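Long-range contact in DUF917 domain-containing protein (Chromobacterium violaceum, PDB 2O3I), which is of unknown function but belongs to the DUF917 family, with N- and C-terminal domains of the S-Me-THD-like type: residues G25-S30 with N334-G339. The protein carries 2 engineered substitutions. Residues are numbered along the deposited sequence; the frame is centred on the assembly and turned at random.
Sequences GGTMIS and NGDLSG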
loop_
_atom_site.group_PDB
_atom_site.type_symbol
_atom_site.label_atom_id
_atom_site.label_comp_id
_atom_site.label_asym_id
_atom_site.label_seq_id
_atom_site.Cartn_x
_atom_site.Cartn_y
_atom_site.Cartn_z
ATOM N N GLY A 25 20.432 8.575 7.800
ATOM C CA GLY A 25 20.904 8.668 6.426
ATOM C C GLY A 25 21.492 7.407 5.806
ATOM O O GLY A 25 22.094 7.469 4.734
ATOM N N GLY A 26 21.324 6.264 6.466
ATOM C CA GLY A 26 21.852 5.023 5.931
ATOM C C GLY A 26 23.238 4.729 6.464
ATOM O O GLY A 26 24.021 5.644 6.695
ATOM N N THR A 27 23.545 3.450 6.649
ATOM C CA THR A 27 24.842 3.033 7.172
ATOM C C THR A 27 25.946 3.129 6.135
ATOM O O THR A 27 25.707 2.967 4.933
ATOM C CB THR A 27 24.823 1.573 7.652
ATOM O OG1 THR A 27 24.682 0.710 6.517
ATOM C CG2 THR A 27 23.661 1.334 8.615
HETATM N N MSE A 28 27.157 3.393 6.611
HETATM C CA MSE A 28 28.312 3.472 5.736
HETATM C C MSE A 28 28.553 2.060 5.221
HETATM O O MSE A 28 29.080 1.856 4.128
HETATM C CB MSE A 28 29.531 3.967 6.514
HETATM C CG MSE A 28 29.460 5.431 6.901
HETATM SE SE MSE A 28 30.827 5.922 8.179
HETATM C CE MSE A 28 32.349 6.055 7.003
ATOM N N ILE A 29 28.142 1.084 6.021
ATOM C CA ILE A 29 28.300 -0.316 5.664
ATOM C C ILE A 29 27.637 -0.613 4.325
ATOM O O ILE A 29 28.269 -1.143 3.413
ATOM C CB ILE A 29 27.693 -1.211 6.747
ATOM C CG1 ILE A 29 28.305 -0.843 8.107
ATOM C CG2 ILE A 29 27.926 -2.679 6.392
ATOM C CD1 ILE A 29 27.690 -1.550 9.309
ATOM N N SER A 30 26.360 -0.261 4.204
ATOM C CA SER A 30 25.637 -0.501 2.964
ATOM C C SER A 30 26.121 0.449 1.870
ATOM O O SER A 30 26.064 0.121 0.695
ATOM C CB SER A 30 24.123 -0.343 3.173
ATOM O OG SER A 30 23.747 1.013 3.334
ATOM N N ASN A 334 23.790 6.028 13.741
ATOM C CA ASN A 334 23.336 5.176 14.833
ATOM C C ASN A 334 23.437 3.703 14.437
ATOM O O ASN A 334 23.807 2.857 15.253
ATOM C CB ASN A 334 21.906 5.540 15.213
ATOM C CG ASN A 334 21.822 6.899 15.876
ATOM O OD1 ASN A 334 20.998 7.738 15.506
ATOM N ND2 ASN A 334 22.684 7.125 16.865
ATOM N N GLY A 335 23.114 3.399 13.186
ATOM C CA GLY A 335 23.214 2.025 12.738
ATOM C C GLY A 335 24.666 1.558 12.759
ATOM O O GLY A 335 24.956 0.420 13.140
ATOM N N ASP A 336 25.583 2.436 12.361
ATOM C CA ASP A 336 26.998 2.088 12.331
ATOM C C ASP A 336 27.606 1.843 13.714
ATOM O O ASP A 336 28.567 1.084 13.841
ATOM C CB ASP A 336 27.801 3.171 11.602
ATOM C CG ASP A 336 27.546 3.180 10.105
ATOM O OD1 ASP A 336 27.039 4.201 9.594
ATOM O OD2 ASP A 336 27.852 2.166 9.441
ATOM N N LEU A 337 27.057 2.480 14.745
ATOM C CA LEU A 337 27.576 2.292 16.101
ATOM C C LEU A 337 27.318 0.893 16.646
ATOM O O LEU A 337 28.105 0.391 17.438
ATOM C CB LEU A 337 26.985 3.320 17.073
ATOM C CG LEU A 337 27.564 4.738 17.080
ATOM C CD1 LEU A 337 26.897 5.533 18.190
ATOM C CD2 LEU A 337 29.071 4.699 17.300
ATOM N N SER A 338 26.222 0.265 16.233
ATOM C CA SER A 338 25.911 -1.087 16.699
ATOM C C SER A 338 27.029 -2.048 16.275
ATOM O O SER A 338 27.548 -1.951 15.162
ATOM C CB SER A 338 24.571 -1.547 16.124
ATOM N N GLY A 339 27.401 -2.973 17.157
ATOM C CA GLY A 339 28.467 -3.905 16.819
ATOM C C GLY A 339 28.461 -5.246 17.537
ATOM O O GLY A 339 27.456 -5.653 18.128
#
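Thr-27 and Asp-336 bring the two backbones to within 5.7 Å, CA to CA, where the N-terminus of helix 28-35 faces the short, weakly bonded helical turn 334-337. A helix start leaves its first amides without acceptors inside the helix, and here a side chain from far along the chain supplies one: Thr-27 is the N-cap, and the carboxylate of Asp-336, remote in sequence, binds the first amide after it, Met-28 N. Because the two partners belong to the N- and C-terminal S-Me-THD-like family regions, the contact also joins these two parts of the chain.

Asp-336 meets Met-28, a selenomethionine, with both oxygens, but unequally. Met-28 N donates to OD1 of Asp-336 over 3.1 Å, a nearly straight bond (164°) that uses the syn lone pair of OD1. The same N-H leans more weakly on Asp-336 OD2 at 3.2 Å, bent to 135°. The Asp-336 CG is placed beside its own backbone N (chi1 -71°), and the carboxylate beyond it reaches Met-28 N. Ser-333, just before this turn, hydrogen-bonds through OG to Asp-336 OD1, giving that oxygen a second partner. The carboxylate probably interacts favourably with the partial positive charge at this helix N-terminus.

Carbon atoms line the carboxylate. Thr-27 CB is 3.6 Å from Asp-336 OD2, while Thr-27 CG2 packs at 4.2 Å against Gly-335 CA; OG1 is hydrogen-bonded to OD1 of Asn-75. The selenomethionine chain lies roughly perpendicular to that of Asp-336, and its far part turns from the contact to Leu-14, Gln-15 and Cys-18 of helix 10-19. Ile-29 and Asp-336 run alongside each other in opposite senses, bringing Ile-29 CG1 to 3.3 Å and CD1 to 3.7 Å from Asp-336 OD2.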